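Local coordinates for protein gdp-l-fucose synthetase (Naegleria fowleri, PDB 6AQZ) that binds NADP and probably makes GDP-L-fucose by NADPH-dependent epimerisation and reduction of a GDP-sugar precursor, at residues 123-128 with 186-191; 80-85 with 246-251; 195-200 with 329-334. All blocks are in the same frame, centred on the assembly; numbering follows the deposited sequence.

Contact 1. Residues 123-128 with 186-191. With NAP (NADP nicotinamide-adenine-dinucleotide phosphate), chain G.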
# COMPACT_ATOMS: atom_id res chain seq x y z
N LYS A 123 10.43 16.04 -14.38
CA LYS A 123 10.88 14.73 -13.94
C LYS A 123 11.03 14.74 -12.42
O LYS A 123 11.53 15.70 -11.84
CB LYS A 123 12.20 14.33 -14.59
CG LYS A 123 12.55 12.87 -14.40
CD LYS A 123 14.00 12.56 -14.76
CE LYS A 123 14.18 12.38 -16.24
NZ LYS A 123 15.53 11.80 -16.57
N THR A 124 10.54 13.68 -11.78
CA THR A 124 10.59 13.50 -10.33
C THR A 124 11.27 12.17 -10.04
O THR A 124 10.91 11.16 -10.64
CB THR A 124 9.18 13.56 -9.72
OG1 THR A 124 8.67 14.89 -9.87
CG2 THR A 124 9.15 13.15 -8.23
N ILE A 125 12.28 12.19 -9.18
CA ILE A 125 12.98 10.97 -8.81
C ILE A 125 12.79 10.78 -7.33
O ILE A 125 13.22 11.63 -6.53
CB ILE A 125 14.47 11.02 -9.16
CG1 ILE A 125 14.63 11.28 -10.63
CG2 ILE A 125 15.10 9.68 -8.87
CD1 ILE A 125 16.05 11.21 -11.05
N SER A 126 12.17 9.68 -6.95
CA SER A 126 11.92 9.35 -5.57
C SER A 126 12.87 8.23 -5.18
O SER A 126 13.55 7.64 -6.02
CB SER A 126 10.46 8.94 -5.37
OG SER A 126 9.62 10.04 -5.65
N CYS A 127 12.88 7.89 -3.90
CA CYS A 127 13.89 7.00 -3.37
C CYS A 127 13.23 5.83 -2.65
O CYS A 127 12.41 6.04 -1.76
CB CYS A 127 14.82 7.79 -2.45
SG CYS A 127 16.30 6.96 -2.09
N LEU A 128 13.56 4.60 -3.06
CA LEU A 128 13.16 3.38 -2.38
C LEU A 128 14.34 2.86 -1.56
O LEU A 128 15.26 3.61 -1.22
CB LEU A 128 12.67 2.32 -3.38
CG LEU A 128 11.69 2.76 -4.46
CD1 LEU A 128 11.20 1.57 -5.30
CD2 LEU A 128 10.56 3.56 -3.92
N THR A 186 10.03 8.49 -11.72
CA THR A 186 10.79 7.26 -11.59
C THR A 186 11.43 7.24 -10.20
O THR A 186 11.12 8.07 -9.34
CB THR A 186 11.79 7.10 -12.73
OG1 THR A 186 12.42 5.83 -12.63
CG2 THR A 186 12.84 8.21 -12.69
N SER A 187 12.30 6.26 -9.94
CA SER A 187 12.84 6.11 -8.61
C SER A 187 14.15 5.36 -8.67
O SER A 187 14.44 4.67 -9.65
CB SER A 187 11.87 5.36 -7.71
OG SER A 187 11.80 4.04 -8.18
N VAL A 188 14.92 5.48 -7.60
CA VAL A 188 16.17 4.76 -7.43
C VAL A 188 16.07 3.93 -6.18
O VAL A 188 15.32 4.25 -5.25
CB VAL A 188 17.40 5.71 -7.33
CG1 VAL A 188 17.53 6.55 -8.55
CG2 VAL A 188 17.32 6.56 -6.05
N ILE A 189 16.86 2.86 -6.14
CA ILE A 189 16.86 1.99 -4.96
C ILE A 189 18.30 1.93 -4.46
O ILE A 189 19.07 1.07 -4.91
CB ILE A 189 16.34 0.59 -5.28
CG1 ILE A 189 15.09 0.63 -6.16
CG2 ILE A 189 16.07 -0.16 -4.00
CD1 ILE A 189 14.54 -0.73 -6.37
N PRO A 190 18.70 2.82 -3.57
CA PRO A 190 20.07 2.75 -3.05
C PRO A 190 20.18 1.63 -2.03
O PRO A 190 19.20 1.23 -1.39
CB PRO A 190 20.29 4.13 -2.43
CG PRO A 190 18.93 4.63 -2.10
CD PRO A 190 17.97 4.00 -3.08
N THR A 191 21.37 1.08 -1.95
CA THR A 191 21.73 0.09 -0.94
C THR A 191 22.16 0.83 0.33
O THR A 191 21.75 1.97 0.57
CB THR A 191 22.85 -0.80 -1.50
OG1 THR A 191 22.91 -2.02 -0.76
CG2 THR A 191 24.23 -0.06 -1.48
PA NAP G . 18.12 11.02 6.67
O1A NAP G . 17.45 10.48 7.90
O2A NAP G . 19.62 11.21 6.61
O5B NAP G . 17.45 12.46 6.21
C5B NAP G . 16.13 12.20 5.89
C4B NAP G . 15.53 13.55 5.38
O4B NAP G . 14.08 13.53 5.43
C3B NAP G . 16.05 14.78 6.23
O3B NAP G . 16.25 15.88 5.39
C2B NAP G . 14.82 15.11 7.08
O2B NAP G . 14.67 16.41 7.34
C1B NAP G . 13.71 14.78 5.99
N9A NAP G . 12.38 14.67 6.59
C8A NAP G . 11.92 13.67 7.42
N7A NAP G . 10.63 13.85 7.80
C5A NAP G . 10.26 15.03 7.18
C6A NAP G . 9.06 15.74 7.20
N6A NAP G . 7.97 15.25 7.92
N1A NAP G . 8.92 16.89 6.49
C2A NAP G . 10.03 17.27 5.80
N3A NAP G . 11.25 16.71 5.70
C4A NAP G . 11.34 15.56 6.41
O3 NAP G . 17.61 9.87 5.57
PN NAP G . 18.67 9.59 4.41
O1N NAP G . 19.09 10.80 3.67
O2N NAP G . 19.61 8.45 4.73
O5D NAP G . 17.70 8.78 3.20
C5D NAP G . 16.90 9.64 2.48
C4D NAP G . 16.24 8.76 1.45
O4D NAP G . 17.18 7.72 1.10
C3D NAP G . 15.00 8.02 2.15
O3D NAP G . 13.93 7.99 1.27
C2D NAP G . 15.56 6.61 2.45
O2D NAP G . 14.63 5.61 2.34
C1D NAP G . 16.57 6.45 1.28
N1N NAP G . 17.56 5.38 1.60
C2N NAP G . 18.58 5.57 2.53
C3N NAP G . 19.46 4.55 2.82
C7N NAP G . 20.54 4.76 3.83
O7N NAP G . 21.31 3.85 4.21
N7N NAP G . 20.71 6.03 4.40
C4N NAP G . 19.36 3.21 2.18
C5N NAP G . 18.23 3.10 1.22
C6N NAP G . 17.42 4.13 0.96
P2B NAP G . 15.47 17.05 8.89
O1X NAP G . 16.91 16.89 8.50
O2X NAP G . 14.91 18.47 8.90
O3X NAP G . 14.92 16.07 9.89
O HOH W 1 8.88 9.41 -8.19
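Cys127 SG stands anti to its backbone N (chi1 -164°), and this turns the sulfur toward the ring of Pro190. Cys127 SG meets Pro190 CG at 3.5 Å. It also touches Val188 CG2, which holds the crowded position between backbone N and carbonyl carbon. Ile125 has CG2 anti to its N and touches Val188 CG1 with it at 4.0 Å; the two side chains cross obliquely. The other branch of Ile125, CG1, runs alongside Thr186 CG2. Four backbone hydrogen bonds join the two segments. Thr186 N gives to Thr124 O, and Ser126 N reaches Thr186 O in the carbonyl plane, on a lone pair. Val188 N gives to Ser126 O. The shortest is Leu128 N to Val188 O, 2.8 Å, nearly along the C=O axis. These are neighbouring parallel strands of the Rossmann-fold sheet, and their C-terminal ends meet the NADP. Leu128 O lies 3.1 Å from NAP C6N of the nicotinamide, and Thr191 O lies 3.1 Å from NAP C4N. Pro190 CG packs on the same ring at C6N. On the face of Ser126 and Ser187, a water bridges Ser126 OG and Thr186 O, donating to the carbonyl. Leu128 turns its CB and CD1 to Ile189 CG1, with CD1 also 3.8 Å from Ser187 OG. Helix 240-253 covers the face of Ile125 and Val188 through Leu247, Thr250 and Met251. Thr186 OG1 is bonded to Ser256 O.

Contact 2. Residues 80-85 with 246-251. With NAP (NADP nicotinamide-adenine-dinucleotide phosphate), chain G.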
# COMPACT_ATOMS: atom_id res chain seq x y z
N TYR A 80 12.25 20.33 -11.73
CA TYR A 80 12.68 18.99 -11.37
C TYR A 80 12.53 18.84 -9.87
O TYR A 80 12.61 19.81 -9.13
CB TYR A 80 14.13 18.73 -11.81
CG TYR A 80 14.24 18.68 -13.33
CD1 TYR A 80 13.94 17.52 -14.03
CD2 TYR A 80 14.59 19.82 -14.07
CE1 TYR A 80 14.02 17.48 -15.43
CE2 TYR A 80 14.66 19.79 -15.47
CZ TYR A 80 14.38 18.62 -16.13
OH TYR A 80 14.46 18.58 -17.51
N VAL A 81 12.26 17.61 -9.44
CA VAL A 81 12.12 17.30 -8.03
C VAL A 81 12.92 16.03 -7.75
O VAL A 81 12.77 15.02 -8.45
CB VAL A 81 10.64 17.15 -7.63
CG1 VAL A 81 10.49 16.52 -6.23
CG2 VAL A 81 9.98 18.50 -7.65
N ILE A 82 13.78 16.09 -6.74
CA ILE A 82 14.42 14.90 -6.19
C ILE A 82 13.79 14.69 -4.82
O ILE A 82 13.98 15.51 -3.91
CB ILE A 82 15.94 15.05 -6.08
CG1 ILE A 82 16.56 15.35 -7.44
CG2 ILE A 82 16.54 13.76 -5.50
CD1 ILE A 82 18.06 15.46 -7.39
N HIS A 83 13.04 13.60 -4.67
CA HIS A 83 12.23 13.35 -3.47
C HIS A 83 12.98 12.36 -2.59
O HIS A 83 12.92 11.15 -2.81
CB HIS A 83 10.85 12.83 -3.88
CG HIS A 83 10.02 12.33 -2.74
ND1 HIS A 83 9.98 12.97 -1.51
CD2 HIS A 83 9.16 11.29 -2.65
CE1 HIS A 83 9.16 12.31 -0.71
NE2 HIS A 83 8.64 11.30 -1.38
N LEU A 84 13.73 12.88 -1.60
CA LEU A 84 14.47 12.04 -0.67
C LEU A 84 13.84 12.00 0.72
O LEU A 84 14.20 11.12 1.51
CB LEU A 84 15.93 12.54 -0.55
CG LEU A 84 16.73 12.70 -1.85
CD1 LEU A 84 18.12 13.28 -1.55
CD2 LEU A 84 16.88 11.45 -2.68
N ALA A 85 12.94 12.91 1.05
CA ALA A 85 12.39 12.94 2.39
C ALA A 85 11.64 11.64 2.67
O ALA A 85 10.95 11.09 1.80
CB ALA A 85 11.44 14.13 2.55
N MET A 246 25.38 8.93 -9.06
CA MET A 246 24.48 8.00 -9.72
C MET A 246 23.07 8.56 -9.78
O MET A 246 22.37 8.42 -10.80
CB MET A 246 24.48 6.67 -8.98
CG MET A 246 25.86 6.09 -8.85
SD MET A 246 25.97 4.74 -7.68
CE MET A 246 25.42 3.36 -8.68
N LEU A 247 22.63 9.21 -8.70
CA LEU A 247 21.31 9.83 -8.72
C LEU A 247 21.26 10.95 -9.74
O LEU A 247 20.26 11.11 -10.46
CB LEU A 247 20.93 10.33 -7.32
CG LEU A 247 19.67 11.17 -7.07
CD1 LEU A 247 18.37 10.40 -7.46
CD2 LEU A 247 19.59 11.54 -5.62
N LEU A 248 22.32 11.77 -9.80
CA LEU A 248 22.32 12.87 -10.76
C LEU A 248 22.37 12.37 -12.20
O LEU A 248 21.68 12.91 -13.07
CB LEU A 248 23.47 13.83 -10.45
CG LEU A 248 23.16 14.60 -9.17
CD1 LEU A 248 24.37 15.41 -8.68
CD2 LEU A 248 21.92 15.48 -9.30
N TRP A 249 23.17 11.34 -12.47
CA TRP A 249 23.11 10.70 -13.78
C TRP A 249 21.68 10.25 -14.11
O TRP A 249 21.20 10.45 -15.23
CB TRP A 249 24.08 9.52 -13.83
CG TRP A 249 23.98 8.75 -15.08
CD1 TRP A 249 24.72 8.91 -16.21
CD2 TRP A 249 23.07 7.68 -15.35
NE1 TRP A 249 24.33 8.02 -17.18
CE2 TRP A 249 23.32 7.24 -16.68
CE3 TRP A 249 22.06 7.05 -14.61
CZ2 TRP A 249 22.61 6.20 -17.27
CZ3 TRP A 249 21.34 6.01 -15.21
CH2 TRP A 249 21.61 5.60 -16.52
N THR A 250 20.99 9.66 -13.13
CA THR A 250 19.62 9.20 -13.34
C THR A 250 18.70 10.35 -13.74
O THR A 250 17.95 10.24 -14.70
CB THR A 250 19.12 8.50 -12.06
OG1 THR A 250 19.92 7.33 -11.82
CG2 THR A 250 17.66 8.07 -12.16
N MET A 251 18.78 11.48 -13.05
CA MET A 251 17.98 12.65 -13.41
C MET A 251 18.32 13.13 -14.82
O MET A 251 17.46 13.67 -15.52
CB MET A 251 18.22 13.78 -12.41
CG MET A 251 17.54 15.10 -12.70
SD MET A 251 17.97 16.37 -11.44
CE MET A 251 19.66 16.70 -11.80
PA NAP G . 18.12 11.02 6.67
O1A NAP G . 17.45 10.48 7.90
O2A NAP G . 19.62 11.21 6.61
O5B NAP G . 17.45 12.46 6.21
C5B NAP G . 16.13 12.20 5.89
C4B NAP G . 15.53 13.55 5.38
O4B NAP G . 14.08 13.53 5.43
C3B NAP G . 16.05 14.78 6.23
O3B NAP G . 16.25 15.88 5.39
C2B NAP G . 14.82 15.11 7.08
O2B NAP G . 14.67 16.41 7.34
C1B NAP G . 13.71 14.78 5.99
N9A NAP G . 12.38 14.67 6.59
C8A NAP G . 11.92 13.67 7.42
N7A NAP G . 10.63 13.85 7.80
C5A NAP G . 10.26 15.03 7.18
C6A NAP G . 9.06 15.74 7.20
N6A NAP G . 7.97 15.25 7.92
N1A NAP G . 8.92 16.89 6.49
C2A NAP G . 10.03 17.27 5.80
N3A NAP G . 11.25 16.71 5.70
C4A NAP G . 11.34 15.56 6.41
O3 NAP G . 17.61 9.87 5.57
PN NAP G . 18.67 9.59 4.41
O1N NAP G . 19.09 10.80 3.67
O2N NAP G . 19.61 8.45 4.73
O5D NAP G . 17.70 8.78 3.20
C5D NAP G . 16.90 9.64 2.48
C4D NAP G . 16.24 8.76 1.45
O4D NAP G . 17.18 7.72 1.10
C3D NAP G . 15.00 8.02 2.15
O3D NAP G . 13.93 7.99 1.27
C2D NAP G . 15.56 6.61 2.45
O2D NAP G . 14.63 5.61 2.34
C1D NAP G . 16.57 6.45 1.28
N1N NAP G . 17.56 5.38 1.60
C2N NAP G . 18.58 5.57 2.53
C3N NAP G . 19.46 4.55 2.82
C7N NAP G . 20.54 4.76 3.83
O7N NAP G . 21.31 3.85 4.21
N7N NAP G . 20.71 6.03 4.40
C4N NAP G . 19.36 3.21 2.18
C5N NAP G . 18.23 3.10 1.22
C6N NAP G . 17.42 4.13 0.96
P2B NAP G . 15.47 17.05 8.89
O1X NAP G . 16.91 16.89 8.50
O2X NAP G . 14.91 18.47 8.90
O3X NAP G . 14.92 16.07 9.89
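A methionine sulfur approaches a tyrosine ring obliquely at the edge of an otherwise aliphatic contact. Met251 SD lies 5.4 Å from the centroid of the Tyr80 ring, 38° off its normal, a Met-aromatic contact. The setting is the Rossmann fold, with helix 240-253 packed against a face of the central sheet at strand 80-83. The axes of strand 80-83 and of helix segment 246-251 come within 10.8 Å and run at 144°, so the helix runs roughly against the strand. No hydrogen bond crosses between them. Ile82 is the centre of the contact. Ile82 CG2, anti to the backbone N, meets Leu247 CD2 tip to tip at 3.8 Å. Ile82 CD1 touches Leu248 CD2 at 4.3 Å. The same Ile82 CD1 lies 4.2 Å from Met251 SD, the methionine chain crossing the isoleucine at about a right angle. The Met251 chain is extended through chi2 and bends at chi3 (70°), which turns its CE aside. Leu247 CG is anti to its N, and its CD2 touches both Ile82 CG2 and Leu84 CD2. Phe36 and Val40 of helix 35-46 also pack on Leu247, and Ile43 of the same helix packs on Leu248. Beyond the strand end, Leu84 turns its carbonyl to the cofactor. NAP O3D, on the nicotinamide ribose, gives a weak hydrogen bond to Leu84 O at 3.2 Å.

Contact 3. Residues 195-200 with 329-334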
# COMPACT_ATOMS: atom_id res chain seq x y z
N GLY A 195 28.35 8.08 4.92
CA GLY A 195 29.07 9.29 4.62
C GLY A 195 28.78 10.42 5.57
O GLY A 195 28.15 10.25 6.63
N PRO A 196 29.24 11.61 5.20
CA PRO A 196 29.07 12.77 6.07
C PRO A 196 27.60 13.13 6.22
O PRO A 196 26.77 12.83 5.36
CB PRO A 196 29.87 13.88 5.38
CG PRO A 196 30.17 13.41 4.04
CD PRO A 196 30.13 11.89 4.06
N HIS A 197 27.29 13.77 7.35
CA HIS A 197 25.95 14.21 7.72
C HIS A 197 24.98 13.05 7.96
O HIS A 197 23.77 13.26 7.99
CB HIS A 197 25.37 15.16 6.67
CG HIS A 197 26.17 16.41 6.50
ND1 HIS A 197 26.07 17.48 7.36
CD2 HIS A 197 27.09 16.76 5.56
CE1 HIS A 197 26.89 18.44 6.96
NE2 HIS A 197 27.52 18.03 5.87
N ASP A 198 25.52 11.86 8.20
CA ASP A 198 24.76 10.68 8.57
C ASP A 198 24.21 10.83 9.99
O ASP A 198 24.42 11.84 10.66
CB ASP A 198 25.65 9.45 8.48
CG ASP A 198 24.88 8.18 8.14
OD1 ASP A 198 23.66 8.15 8.40
OD2 ASP A 198 25.52 7.22 7.66
N ASN A 199 23.47 9.82 10.43
CA ASN A 199 22.99 9.74 11.81
C ASN A 199 23.91 8.77 12.55
O ASN A 199 23.86 7.56 12.32
CB ASN A 199 21.54 9.27 11.87
CG ASN A 199 21.02 9.21 13.28
OD1 ASN A 199 21.75 9.51 14.24
ND2 ASN A 199 19.76 8.86 13.43
N PHE A 200 24.75 9.30 13.45
CA PHE A 200 25.77 8.50 14.10
C PHE A 200 25.38 8.01 15.49
O PHE A 200 26.25 7.57 16.24
CB PHE A 200 27.07 9.29 14.18
CG PHE A 200 27.64 9.62 12.85
CD1 PHE A 200 28.51 8.75 12.23
CD2 PHE A 200 27.30 10.80 12.21
CE1 PHE A 200 29.04 9.07 10.99
CE2 PHE A 200 27.83 11.12 10.98
CZ PHE A 200 28.71 10.26 10.38
N VAL A 329 35.41 9.59 8.04
CA VAL A 329 36.00 9.73 9.37
C VAL A 329 36.59 11.12 9.55
O VAL A 329 36.38 11.77 10.58
CB VAL A 329 37.06 8.63 9.61
CG1 VAL A 329 37.87 8.95 10.85
CG2 VAL A 329 36.41 7.27 9.76
N GLN A 330 37.32 11.63 8.54
CA GLN A 330 37.88 12.97 8.65
C GLN A 330 36.77 14.00 8.80
O GLN A 330 36.90 14.95 9.59
CB GLN A 330 38.76 13.30 7.44
N TRP A 331 35.67 13.84 8.06
CA TRP A 331 34.52 14.73 8.25
C TRP A 331 34.00 14.62 9.67
O TRP A 331 33.64 15.63 10.29
CB TRP A 331 33.40 14.39 7.25
CG TRP A 331 32.21 15.30 7.46
CD1 TRP A 331 31.96 16.48 6.85
CD2 TRP A 331 31.14 15.09 8.40
NE1 TRP A 331 30.81 17.04 7.35
CE2 TRP A 331 30.29 16.20 8.30
CE3 TRP A 331 30.83 14.08 9.30
CZ2 TRP A 331 29.13 16.33 9.07
CZ3 TRP A 331 29.70 14.22 10.08
CH2 TRP A 331 28.86 15.32 9.95
N PHE A 332 33.92 13.40 10.19
CA PHE A 332 33.36 13.18 11.51
C PHE A 332 34.22 13.82 12.60
O PHE A 332 33.70 14.47 13.51
CB PHE A 332 33.21 11.67 11.73
CG PHE A 332 32.44 11.31 12.95
CD1 PHE A 332 31.18 11.83 13.18
CD2 PHE A 332 32.95 10.39 13.85
CE1 PHE A 332 30.46 11.47 14.32
CE2 PHE A 332 32.23 10.02 14.98
CZ PHE A 332 30.98 10.56 15.21
N LEU A 333 35.55 13.68 12.48
CA LEU A 333 36.43 14.28 13.48
C LEU A 333 36.33 15.80 13.45
O LEU A 333 36.24 16.44 14.49
CB LEU A 333 37.87 13.82 13.26
CG LEU A 333 38.07 12.33 13.53
CD1 LEU A 333 39.42 11.85 13.00
CD2 LEU A 333 37.95 12.06 15.02
N GLU A 334 36.31 16.39 12.25
CA GLU A 334 36.28 17.84 12.15
C GLU A 334 34.93 18.43 12.54
O GLU A 334 34.87 19.61 12.89
CB GLU A 334 36.66 18.30 10.74
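Two aromatic pairs span this contact. Trp331 directs the edge of its six-membered ring at the face of His197, with planes at 53°. Trp331 CZ2 stands over the centre of the imidazole, 3.7 Å from His197 ND1. Phe200 and Phe332 form a face-to-face stack, with centroids 4.4 Å apart and planes at 27°. Phe332 CE1 sits over the Phe200 ring, offset toward its rim, 3.7 Å from Phe200 CG. A CH-pi contact comes next. Pro196 CB lies 3.4 Å from the centroid of the Trp331 five-membered ring, almost straight above it. His197 N covers the same indole face, 3.4 Å from Trp331 CH2. Trp331 has CG anti to its backbone N (chi1 179°), which extends the indole from the helix to the loop. Apolar contact completes the set, with Phe200 CE2 against Trp331 CZ3. A type II turn from Gly195 to Asp198 presents Pro196 and His197 to the indole. His197 O is hydrogen-bonded to Arg340 NH1, which also bonds to NADP, so the loop borders the cofactor site. The loop follows strand 184-194 and precedes helix 207-221, whose Pro209 packs on Phe200. Helix 321-335 carries both aromatic partners, and Phe283 of helix 272-283 packs on Phe332.

Overall arrangement
Contacts 1 and 2 share the Rossmann-fold sheet. Their centres are about 7 Å apart, and strands 80-83 and 123-127 are neighbours in it. Helix 240-253 packs against both strands, and Lys123 NZ probably bonds to Met251 O. Along the chain, contact 1 is nested within the loop closed by contact 2. Both touch NADP, at its nicotinamide end and riboses. Contact 3 lies farther out, its centre about 24 Å from contact 1 and 22 Å from contact 2. Segment 195-200 continues the chain soon after 186-191 and pairs with helix 321-335. The order 80-85, 195-200, 246-251, 329-334 makes contacts 2 and 3 cross along the chain. Contact 3 ties the C-terminal helix to the loop leaving the cofactor-binding sheet.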